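Local coordinates for protein deoxyhypusine hydroxylase (Homo sapiens, PDB 4D50) that hydroxylates the deoxyhypusine side chain of translation factor eIF5A at a diiron centre, using dioxygen to complete the formation of hypusine, at residues P25-F30 and L282-H287; S56-H61 and V274-E279; L63-G68 and V214-G219; M242-C247 and A267-R272. One frame throughout, in Å; residues are numbered along the deposited sequence.

Contact 1 of 4, residues P25-F30 and L282-H287; sequences PLQARF and LDMYEH. With GAI (guanidine), chain F.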
# COMPACT_ATOMS: atom_id res chain seq x y z
N PRO A 25 -7.97 -16.77 -11.77
CA PRO A 25 -8.42 -16.38 -10.42
C PRO A 25 -7.58 -15.21 -9.88
O PRO A 25 -6.40 -15.13 -10.17
CB PRO A 25 -8.14 -17.59 -9.58
CG PRO A 25 -7.37 -18.53 -10.41
CD PRO A 25 -7.58 -18.18 -11.84
N LEU A 26 -8.20 -14.35 -9.10
CA LEU A 26 -7.55 -13.16 -8.58
C LEU A 26 -6.25 -13.48 -7.82
O LEU A 26 -5.23 -12.74 -7.92
CB LEU A 26 -8.54 -12.42 -7.66
CG LEU A 26 -8.27 -10.94 -7.39
CD1 LEU A 26 -8.13 -10.19 -8.72
CD2 LEU A 26 -9.39 -10.34 -6.52
N GLN A 27 -6.23 -14.56 -7.06
CA GLN A 27 -5.06 -14.84 -6.26
C GLN A 27 -3.87 -15.16 -7.18
O GLN A 27 -2.73 -14.83 -6.85
CB GLN A 27 -5.32 -15.98 -5.27
CG GLN A 27 -5.51 -17.36 -5.92
CD GLN A 27 -5.03 -18.50 -5.03
OE1 GLN A 27 -5.75 -19.47 -4.80
NE2 GLN A 27 -3.80 -18.41 -4.54
N ALA A 28 -4.14 -15.76 -8.33
CA ALA A 28 -3.14 -16.10 -9.35
C ALA A 28 -2.58 -14.88 -10.05
O ALA A 28 -1.40 -14.80 -10.35
CB ALA A 28 -3.75 -17.03 -10.38
N ARG A 29 -3.44 -13.91 -10.28
CA ARG A 29 -2.99 -12.67 -10.85
C ARG A 29 -2.22 -11.87 -9.80
O ARG A 29 -1.26 -11.20 -10.15
CB ARG A 29 -4.17 -11.91 -11.37
CG ARG A 29 -5.04 -12.69 -12.41
CD ARG A 29 -6.28 -11.90 -12.78
NE ARG A 29 -5.97 -10.79 -13.64
CZ ARG A 29 -6.78 -9.83 -14.02
NH1 ARG A 29 -8.05 -9.82 -13.63
NH2 ARG A 29 -6.37 -8.87 -14.83
N PHE A 30 -2.55 -11.99 -8.50
CA PHE A 30 -1.70 -11.32 -7.47
C PHE A 30 -0.34 -11.90 -7.38
O PHE A 30 0.67 -11.21 -7.27
CB PHE A 30 -2.36 -11.35 -6.07
CG PHE A 30 -3.23 -10.17 -5.82
CD1 PHE A 30 -4.38 -10.00 -6.55
CD2 PHE A 30 -2.87 -9.21 -4.89
CE1 PHE A 30 -5.20 -8.91 -6.34
CE2 PHE A 30 -3.65 -8.10 -4.71
CZ PHE A 30 -4.83 -7.96 -5.44
N LEU A 282 -7.69 -15.22 2.25
CA LEU A 282 -8.04 -16.62 2.53
C LEU A 282 -7.35 -17.56 1.57
O LEU A 282 -6.87 -18.59 2.00
CB LEU A 282 -9.54 -16.81 2.53
CG LEU A 282 -10.29 -16.09 3.68
CD1 LEU A 282 -11.77 -15.98 3.43
CD2 LEU A 282 -10.01 -16.67 5.07
N ASP A 283 -7.30 -17.21 0.27
CA ASP A 283 -6.61 -18.03 -0.71
C ASP A 283 -5.15 -18.17 -0.41
O ASP A 283 -4.61 -19.24 -0.62
CB ASP A 283 -6.79 -17.53 -2.16
CG ASP A 283 -8.21 -17.76 -2.71
OD1 ASP A 283 -9.07 -18.41 -2.10
OD2 ASP A 283 -8.51 -17.17 -3.76
N MET A 284 -4.52 -17.14 0.15
CA MET A 284 -3.09 -17.26 0.45
C MET A 284 -2.88 -18.21 1.62
O MET A 284 -1.92 -18.96 1.65
CB MET A 284 -2.46 -15.90 0.70
CG MET A 284 -2.57 -14.99 -0.52
SD MET A 284 -1.78 -15.59 -2.02
CE MET A 284 -2.34 -14.44 -3.30
N TYR A 285 -3.78 -18.15 2.59
CA TYR A 285 -3.70 -19.07 3.73
C TYR A 285 -3.87 -20.50 3.27
O TYR A 285 -3.10 -21.39 3.68
CB TYR A 285 -4.71 -18.74 4.80
CG TYR A 285 -4.73 -19.79 5.88
CD1 TYR A 285 -3.66 -19.96 6.71
CD2 TYR A 285 -5.80 -20.70 5.98
CE1 TYR A 285 -3.65 -20.95 7.67
CE2 TYR A 285 -5.79 -21.71 6.93
CZ TYR A 285 -4.72 -21.81 7.77
OH TYR A 285 -4.68 -22.77 8.74
N GLU A 286 -4.87 -20.74 2.41
CA GLU A 286 -5.05 -22.05 1.82
C GLU A 286 -3.81 -22.49 1.04
O GLU A 286 -3.42 -23.65 1.12
CB GLU A 286 -6.29 -22.11 0.91
CG GLU A 286 -7.64 -21.94 1.62
CD GLU A 286 -7.83 -22.88 2.80
OE1 GLU A 286 -7.57 -24.07 2.59
OE2 GLU A 286 -8.20 -22.45 3.93
N HIS A 287 -3.15 -21.60 0.32
CA HIS A 287 -1.98 -22.02 -0.44
C HIS A 287 -0.90 -22.54 0.49
O HIS A 287 -0.31 -23.60 0.25
CB HIS A 287 -1.42 -20.89 -1.27
CG HIS A 287 -0.06 -21.17 -1.84
ND1 HIS A 287 0.16 -21.38 -3.19
CD2 HIS A 287 1.15 -21.27 -1.24
CE1 HIS A 287 1.45 -21.59 -3.39
NE2 HIS A 287 2.08 -21.53 -2.23
C GAI F . -11.08 -18.63 0.15
N1 GAI F . -10.06 -19.39 0.17
N2 GAI F . -12.10 -18.97 0.89
N3 GAI F . -11.14 -17.49 -0.54

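Contact 2 of 4, residues S56-H61 and V274-E279; sequences SALLKH and VRESCE. With FE (Fe (III) ion), chain D; PER (peroxide ion), chain E; GAI (guanidine), chain F.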
# COMPACT_ATOMS: atom_id res chain seq x y z
N SER A 56 -11.08 -4.56 -11.60
CA SER A 56 -10.86 -4.63 -10.17
C SER A 56 -10.05 -3.44 -9.67
O SER A 56 -8.89 -3.39 -9.94
CB SER A 56 -10.15 -5.91 -9.82
OG SER A 56 -9.63 -5.97 -8.45
N ALA A 57 -10.67 -2.62 -8.83
CA ALA A 57 -9.94 -1.44 -8.19
C ALA A 57 -8.84 -1.97 -7.27
O ALA A 57 -7.73 -1.38 -7.21
CB ALA A 57 -10.89 -0.59 -7.36
N LEU A 58 -9.12 -3.05 -6.54
CA LEU A 58 -8.12 -3.75 -5.70
C LEU A 58 -6.88 -4.13 -6.53
O LEU A 58 -5.75 -3.73 -6.20
CB LEU A 58 -8.67 -5.01 -5.04
CG LEU A 58 -7.64 -5.69 -4.15
CD1 LEU A 58 -7.29 -4.84 -2.93
CD2 LEU A 58 -8.12 -7.04 -3.63
N LEU A 59 -7.11 -4.80 -7.64
CA LEU A 59 -5.95 -5.19 -8.44
C LEU A 59 -5.23 -3.95 -8.97
O LEU A 59 -4.03 -3.83 -8.84
CB LEU A 59 -6.36 -6.14 -9.58
CG LEU A 59 -5.18 -6.62 -10.41
CD1 LEU A 59 -4.14 -7.44 -9.68
CD2 LEU A 59 -5.78 -7.45 -11.60
N LYS A 60 -5.97 -2.98 -9.51
CA LYS A 60 -5.34 -1.82 -10.14
C LYS A 60 -4.47 -0.98 -9.18
O LYS A 60 -3.40 -0.52 -9.54
CB LYS A 60 -6.36 -0.92 -10.78
CG LYS A 60 -6.96 -1.44 -12.08
CD LYS A 60 -7.84 -0.39 -12.76
CE LYS A 60 -9.12 -0.17 -12.02
NZ LYS A 60 -10.11 0.66 -12.74
N HIS A 61 -4.93 -0.84 -7.97
CA HIS A 61 -4.18 -0.09 -6.97
C HIS A 61 -2.94 -0.86 -6.52
O HIS A 61 -1.89 -0.24 -6.26
CB HIS A 61 -5.11 0.39 -5.87
CG HIS A 61 -4.95 -0.35 -4.57
ND1 HIS A 61 -5.21 -1.69 -4.45
CD2 HIS A 61 -4.50 0.08 -3.37
CE1 HIS A 61 -5.01 -2.04 -3.17
NE2 HIS A 61 -4.53 -0.98 -2.52
N VAL A 274 -13.55 -4.89 -0.53
CA VAL A 274 -13.54 -5.68 0.68
C VAL A 274 -13.70 -7.18 0.45
O VAL A 274 -12.88 -7.99 0.94
CB VAL A 274 -14.61 -5.17 1.69
CG1 VAL A 274 -14.65 -6.08 2.93
CG2 VAL A 274 -14.27 -3.74 2.08
N ARG A 275 -14.68 -7.60 -0.33
CA ARG A 275 -14.73 -9.02 -0.73
C ARG A 275 -13.46 -9.56 -1.32
O ARG A 275 -13.01 -10.67 -1.00
CB ARG A 275 -15.88 -9.33 -1.74
CG ARG A 275 -17.29 -9.09 -1.28
CD ARG A 275 -18.19 -9.69 -2.37
NE ARG A 275 -18.05 -9.16 -3.73
CZ ARG A 275 -18.67 -8.06 -4.17
NH1 ARG A 275 -19.34 -7.29 -3.32
NH2 ARG A 275 -18.55 -7.63 -5.42
N GLU A 276 -12.88 -8.82 -2.27
CA GLU A 276 -11.69 -9.35 -2.94
C GLU A 276 -10.50 -9.40 -2.05
O GLU A 276 -9.71 -10.35 -2.16
CB GLU A 276 -11.40 -8.50 -4.16
CG GLU A 276 -12.39 -8.73 -5.25
CD GLU A 276 -12.12 -7.91 -6.52
OE1 GLU A 276 -11.22 -7.00 -6.60
OE2 GLU A 276 -12.89 -8.22 -7.48
N SER A 277 -10.37 -8.43 -1.15
CA SER A 277 -9.28 -8.53 -0.14
C SER A 277 -9.42 -9.77 0.72
O SER A 277 -8.43 -10.48 0.96
CB SER A 277 -9.10 -7.29 0.77
OG SER A 277 -8.62 -6.26 -0.05
N CYS A 278 -10.68 -10.08 1.15
CA CYS A 278 -10.89 -11.27 1.97
C CYS A 278 -10.60 -12.60 1.23
O CYS A 278 -9.97 -13.52 1.77
CB CYS A 278 -12.33 -11.25 2.56
SG CYS A 278 -12.71 -9.97 3.70
N GLU A 279 -11.05 -12.69 -0.01
CA GLU A 279 -10.72 -13.75 -0.96
C GLU A 279 -9.26 -14.07 -1.15
O GLU A 279 -8.82 -15.20 -0.94
CB GLU A 279 -11.35 -13.46 -2.32
CG GLU A 279 -10.97 -14.50 -3.42
CD GLU A 279 -11.48 -14.17 -4.81
OE1 GLU A 279 -12.28 -13.24 -4.98
OE2 GLU A 279 -11.06 -14.83 -5.78
FE FE D . -4.66 -0.66 -0.21
O1 PER E . -5.14 1.97 -0.94
O2 PER E . -6.09 0.98 -0.24
C GAI F . -11.08 -18.63 0.15
N1 GAI F . -10.06 -19.39 0.17
N2 GAI F . -12.10 -18.97 0.89
N3 GAI F . -11.14 -17.49 -0.54
O HOH W 1 -11.83 -4.35 -6.10
O HOH W 2 -2.71 0.70 -0.06
O HOH W 3 -3.24 -2.28 0.01

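Contact 3 of 4, residues L63-G68 and V214-G219; sequences LAYCLG and VGYVLG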
# COMPACT_ATOMS: atom_id res chain seq x y z
N LEU A 63 -1.21 -2.74 -8.59
CA LEU A 63 -0.32 -2.48 -9.72
C LEU A 63 0.45 -1.25 -9.42
O LEU A 63 1.67 -1.16 -9.68
CB LEU A 63 -1.06 -2.29 -11.03
CG LEU A 63 -2.06 -3.36 -11.46
CD1 LEU A 63 -2.79 -2.89 -12.68
CD2 LEU A 63 -1.34 -4.64 -11.75
N ALA A 64 -0.29 -0.20 -9.07
CA ALA A 64 0.41 1.09 -8.83
C ALA A 64 1.35 0.97 -7.64
O ALA A 64 2.48 1.50 -7.70
CB ALA A 64 -0.58 2.23 -8.56
N TYR A 65 0.94 0.32 -6.56
CA TYR A 65 1.82 0.12 -5.43
C TYR A 65 3.14 -0.56 -5.80
O TYR A 65 4.22 -0.11 -5.48
CB TYR A 65 1.12 -0.71 -4.36
CG TYR A 65 1.94 -1.10 -3.17
CD1 TYR A 65 2.27 -0.18 -2.18
CD2 TYR A 65 2.53 -2.37 -3.10
CE1 TYR A 65 3.07 -0.55 -1.08
CE2 TYR A 65 3.27 -2.76 -2.01
CZ TYR A 65 3.61 -1.84 -1.05
OH TYR A 65 4.32 -2.27 0.00
N CYS A 66 3.02 -1.59 -6.60
CA CYS A 66 4.17 -2.36 -7.08
C CYS A 66 5.11 -1.49 -7.90
O CYS A 66 6.31 -1.56 -7.69
CB CYS A 66 3.80 -3.64 -7.86
SG CYS A 66 3.18 -4.92 -6.75
N LEU A 67 4.56 -0.64 -8.80
CA LEU A 67 5.45 0.20 -9.63
C LEU A 67 6.19 1.18 -8.75
O LEU A 67 7.31 1.62 -9.05
CB LEU A 67 4.63 0.96 -10.70
CG LEU A 67 4.03 0.03 -11.81
CD1 LEU A 67 3.17 0.84 -12.73
CD2 LEU A 67 5.11 -0.73 -12.59
N GLY A 68 5.52 1.62 -7.70
CA GLY A 68 6.17 2.50 -6.75
C GLY A 68 7.38 1.82 -6.11
O GLY A 68 8.46 2.43 -5.98
N VAL A 214 -2.58 3.40 8.76
CA VAL A 214 -2.51 2.70 10.05
C VAL A 214 -2.73 1.21 9.88
O VAL A 214 -1.97 0.36 10.39
CB VAL A 214 -3.52 3.32 11.04
CG1 VAL A 214 -3.62 2.52 12.35
CG2 VAL A 214 -3.05 4.73 11.41
N GLY A 215 -3.74 0.89 9.07
CA GLY A 215 -4.11 -0.51 8.72
C GLY A 215 -2.90 -1.22 8.07
O GLY A 215 -2.52 -2.31 8.42
N TYR A 216 -2.29 -0.57 7.08
CA TYR A 216 -1.15 -1.14 6.39
C TYR A 216 0.02 -1.41 7.37
O TYR A 216 0.58 -2.52 7.40
CB TYR A 216 -0.74 -0.18 5.24
CG TYR A 216 0.58 -0.46 4.54
CD1 TYR A 216 1.79 0.12 4.99
CD2 TYR A 216 0.64 -1.28 3.39
CE1 TYR A 216 3.02 -0.13 4.34
CE2 TYR A 216 1.86 -1.50 2.75
CZ TYR A 216 3.03 -0.95 3.24
OH TYR A 216 4.25 -1.15 2.54
N VAL A 217 0.37 -0.42 8.20
CA VAL A 217 1.50 -0.61 9.09
C VAL A 217 1.20 -1.65 10.19
O VAL A 217 2.11 -2.41 10.51
CB VAL A 217 2.01 0.64 9.77
CG1 VAL A 217 2.42 1.73 8.74
CG2 VAL A 217 1.03 1.25 10.65
N LEU A 218 -0.04 -1.77 10.60
CA LEU A 218 -0.46 -2.84 11.52
C LEU A 218 -0.29 -4.21 10.83
O LEU A 218 0.15 -5.19 11.50
CB LEU A 218 -1.88 -2.61 12.06
CG LEU A 218 -1.99 -1.54 13.14
CD1 LEU A 218 -3.46 -1.17 13.39
CD2 LEU A 218 -1.18 -1.84 14.37
N GLY A 219 -0.58 -4.33 9.54
CA GLY A 219 -0.35 -5.52 8.79
C GLY A 219 1.12 -5.83 8.61
O GLY A 219 1.56 -7.01 8.55

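Contact 4 of 4, residues M242-C247 and A267-R272; sequences MVRHEC and ADDPER. With FE (Fe (III) ion), chain D; PER (peroxide ion), chain E.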
# COMPACT_ATOMS: atom_id res chain seq x y z
N MET A 242 -11.82 1.69 1.45
CA MET A 242 -10.36 1.65 1.33
C MET A 242 -9.70 1.29 2.69
O MET A 242 -8.71 0.57 2.72
CB MET A 242 -9.86 3.01 0.82
CG MET A 242 -8.37 3.19 0.78
SD MET A 242 -7.91 4.82 0.18
CE MET A 242 -8.16 5.67 1.73
N VAL A 243 -10.25 1.81 3.78
CA VAL A 243 -9.77 1.48 5.13
C VAL A 243 -10.14 0.02 5.51
O VAL A 243 -9.30 -0.76 6.04
CB VAL A 243 -10.40 2.37 6.22
CG1 VAL A 243 -9.94 1.95 7.59
CG2 VAL A 243 -10.02 3.87 5.96
N ARG A 244 -11.37 -0.34 5.20
CA ARG A 244 -11.77 -1.70 5.53
C ARG A 244 -10.96 -2.73 4.74
O ARG A 244 -10.52 -3.75 5.29
CB ARG A 244 -13.25 -1.91 5.32
CG ARG A 244 -14.19 -1.00 6.14
CD ARG A 244 -15.64 -1.15 5.66
NE ARG A 244 -16.03 -2.50 5.98
CZ ARG A 244 -16.87 -3.26 5.28
NH1 ARG A 244 -17.41 -2.83 4.15
NH2 ARG A 244 -17.01 -4.48 5.68
N HIS A 245 -10.71 -2.45 3.48
CA HIS A 245 -9.78 -3.32 2.67
C HIS A 245 -8.38 -3.45 3.27
O HIS A 245 -7.83 -4.56 3.33
CB HIS A 245 -9.71 -2.86 1.22
CG HIS A 245 -8.32 -2.70 0.73
ND1 HIS A 245 -7.56 -3.78 0.34
CD2 HIS A 245 -7.58 -1.60 0.48
CE1 HIS A 245 -6.36 -3.35 -0.01
NE2 HIS A 245 -6.38 -2.03 -0.02
N GLU A 246 -7.80 -2.33 3.76
CA GLU A 246 -6.47 -2.38 4.28
C GLU A 246 -6.41 -3.21 5.57
O GLU A 246 -5.46 -3.97 5.78
CB GLU A 246 -5.95 -0.93 4.48
CG GLU A 246 -4.47 -0.79 4.24
CD GLU A 246 -4.07 -1.13 2.83
OE1 GLU A 246 -4.57 -0.53 1.88
OE2 GLU A 246 -3.25 -2.05 2.71
N CYS A 247 -7.46 -3.08 6.37
CA CYS A 247 -7.67 -3.84 7.62
C CYS A 247 -7.81 -5.34 7.31
O CYS A 247 -7.18 -6.16 7.94
CB CYS A 247 -8.82 -3.28 8.42
SG CYS A 247 -8.40 -1.71 9.19
N ALA A 267 -16.45 -12.28 3.52
CA ALA A 267 -16.16 -12.71 2.14
C ALA A 267 -17.31 -12.46 1.15
O ALA A 267 -17.06 -12.44 -0.07
CB ALA A 267 -15.75 -14.17 2.13
N ASP A 268 -18.53 -12.20 1.65
CA ASP A 268 -19.67 -11.80 0.80
C ASP A 268 -20.10 -10.33 0.99
O ASP A 268 -21.20 -9.90 0.63
CB ASP A 268 -20.87 -12.73 1.02
CG ASP A 268 -20.96 -13.87 0.04
OD1 ASP A 268 -20.16 -13.93 -0.91
OD2 ASP A 268 -21.90 -14.69 0.23
N ASP A 269 -19.17 -9.49 1.49
CA ASP A 269 -19.45 -8.08 1.73
C ASP A 269 -19.93 -7.41 0.46
O ASP A 269 -19.49 -7.72 -0.62
CB ASP A 269 -18.15 -7.34 2.20
CG ASP A 269 -18.44 -6.06 2.88
OD1 ASP A 269 -18.89 -6.09 4.08
OD2 ASP A 269 -18.30 -4.97 2.25
N PRO A 270 -20.80 -6.43 0.58
CA PRO A 270 -21.22 -5.71 -0.63
C PRO A 270 -20.15 -4.90 -1.34
O PRO A 270 -20.35 -4.52 -2.48
CB PRO A 270 -22.37 -4.81 -0.14
CG PRO A 270 -22.22 -4.77 1.37
CD PRO A 270 -21.53 -6.02 1.79
N GLU A 271 -19.06 -4.56 -0.67
CA GLU A 271 -18.01 -3.72 -1.26
C GLU A 271 -17.04 -4.68 -1.91
O GLU A 271 -16.44 -5.58 -1.27
CB GLU A 271 -17.34 -2.88 -0.16
CG GLU A 271 -18.25 -1.79 0.36
CD GLU A 271 -18.46 -0.68 -0.65
OE1 GLU A 271 -17.67 -0.55 -1.64
OE2 GLU A 271 -19.45 0.05 -0.49
N ARG A 272 -16.96 -4.56 -3.22
CA ARG A 272 -16.10 -5.41 -4.01
C ARG A 272 -14.69 -5.35 -3.53
O ARG A 272 -14.05 -6.40 -3.47
CB ARG A 272 -16.12 -4.96 -5.49
CG ARG A 272 -15.31 -5.91 -6.34
CD ARG A 272 -15.67 -5.67 -7.80
NE ARG A 272 -14.83 -6.47 -8.64
CZ ARG A 272 -14.82 -6.39 -9.98
NH1 ARG A 272 -15.66 -5.59 -10.60
NH2 ARG A 272 -13.99 -7.13 -10.68
FE FE D . -4.66 -0.66 -0.21
O1 PER E . -5.14 1.97 -0.94
O2 PER E . -6.09 0.98 -0.24
O HOH W 3 -3.24 -2.28 0.01
O HOH W 2 -2.71 0.70 -0.06

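Contact 1 of 4, residues P25-F30 and L282-H287
Gln27 lies across Asp283 where helix 26-39, near the start of the all-helical HEAT-repeat fold, meets the C-terminal part of helix 272-289. The short segments cross at -77°, with axes 10.4 Å apart, and side chains make most of the contact. The Gln27 chain has CG held between the backbone N and the carbonyl carbon (chi1 69°) and bends again beyond it, which lays it at about a right angle over Asp283. Gln27 CD comes within 3.5 Å of Asp283 CB, and Gln27 CB lies 3.7 Å from Asp283 OD2; the amide and carboxylate planes are 27° apart. Met284, bent at chi2, sends its methyl CE to the first turn of the opposing helix, 3.6 Å from Gln27 O and 4.1 Å from Phe30 CB. Beyond CB the Phe30 ring turns inward, onto Leu58 and Leu59 of helix 57-70. Leu26 adds to the join by packing on Val280. The carboxylate of Asp283 also serves a bound guanidine, which lies over Leu282 CB: Asp283 OD1 takes a hydrogen bond of 2.7 Å from guanidine N1 and a weak one of 2.8 Å from guanidine N3.

Contact 2 of 4, residues S56-H61 and V274-E279
Leu58 and Glu276 bring their CA atoms to 7.2 Å where the first turn of helix 57-70 passes helix 272-289. Their side chains slide past each other in opposite directions, Leu58 CD2 lying 3.6 Å from Glu276 CB. The Glu276 chain runs fully extended beyond CG (chi2 -180°) and carries its carboxylate to the helix start. There Ser56 OG donates to Glu276 OE1 over 2.6 Å, on the syn side and 20° out of the carboxylate plane. Ser56 is the N-cap: the same OG accepts from Leu59 N at 2.9 Å. A water accepts from Leu58 N and donates to Glu276 OE1, so this one oxygen receives two bonds and reaches a second amide of the helix start indirectly; the buried negative charge probably also gains from the helix dipole. Glu276 OE2 forms a salt bridge with Arg272. On the side facing the iron site, Leu58 CD1 touches Ser277 OG at 3.5 Å, a hydroxyl hydrogen-bonded to His245 ND1. One turn on, His61 ND1 donates to Leu58 O (2.7 Å) in the carbonyl plane, on a lone pair, which fixes the ring's rotation while His61 NE2 binds iron at 2.3 Å. Ser277 and Leu58 O thus act as second-shell partners of two iron-binding histidines, placing this helix pair beside the diiron site of the HEAT-repeat fold.

Contact 3 of 4, residues L63-G68 and V214-G219
Tyr65 and Tyr216 reach toward each other from opposite directions and join through their hydroxyls. The tight part is confined to these two ends: Tyr65 OH and Tyr216 OH are hydrogen-bonded at 2.8 Å, and either could be the donor. Tyr65 OH lies in the plane of the Tyr216 ring, at its edge, and Tyr216 OH likewise sits near the plane of the Tyr65 ring. Edge carbons add a slight apolar touch, Tyr65 CE1 standing 4.1 Å from Tyr216 CE2. In both residues CG is anti to the backbone N (chi1 175° for Tyr65, 170° for Tyr216), which points each ring away from its own helix and toward the other. Behind the phenols the contact is loose: the nearest CA atoms, those of the two tyrosines, are 12.3 Å apart, only 76 Å² is buried in all, and both residues remain partly exposed to solvent. Each tyrosine follows an iron-binding histidine by one helical turn, His61 and His212, and the side chains of Tyr65 and Glu95, like those of Tyr216 and Glu246, approach to about 4 Å. The phenol pair bridges HEAT-like repeats 1 and 4 beside the diiron site, a link between the N- and C-terminal sets of repeats in this HEAT-repeat fold.

Contact 4 of 4, residues M242-C247 and A267-R272
Arg244 and Asp269 form a salt bridge within HEAT-like repeat 5, tying helix 241-254 to the loop that leads into helix 272-289. The guanidinium grips the carboxylate end-on: Arg244 NH2 meets Asp269 OD1 at 2.9 Å and Arg244 NH1 meets Asp269 OD2 at 3.0 Å. The two groups are not coplanar, their planes lying 57° apart. Asp269 OD1 is in the guanidinium plane, yet NH2 approaches that oxygen from above the carboxylate. The bend of Arg244 at chi3 (65°) turns the group toward the loop, and Arg244 NH2 has a further partner in Leu234 O. Within the loop, the amide Glu271 N donates to Asp269 OD2 over 3.0 Å, making an Asx turn; this amide and Arg244 NH1 reach OD2 from opposite faces of the carboxylate plane, so the aspartate shapes the loop while holding the arginine. Van der Waals contact is slight, Glu271 CG lying 4.0 Å from Arg244 NH1 at the guanidinium edge. Metal bonds engage the next two residues of the helix. His245 NE2 binds iron at 2.2 Å, with peroxide O2 in its ring plane, and Glu246 binds through OE1 at 2.1 Å, while Glu246 OE2 accepts from an iron-bound water at 2.7 Å.

From the N terminus, helix 26-39 opens the widest loop, which contact 1 closes only at helix 272-289, near the end of the chain. Contact 2, from the start of helix 57-70 to that same last helix, nests inside it, and the two touch through Phe30, Leu58 and Leu59. Contact 3 leaves helix 57-70 just beyond contact 2 and closes on helix 208-221, within the loop of contact 2. Contact 4 follows in series, a short closure of 20 residues, also nested in contacts 1 and 2. No two loops cross. Contacts 2 and 4 share the iron, the peroxide and two waters; contacts 1, 2 and 3 join helices of the N-terminal part of the chain to helices of the C-terminal part.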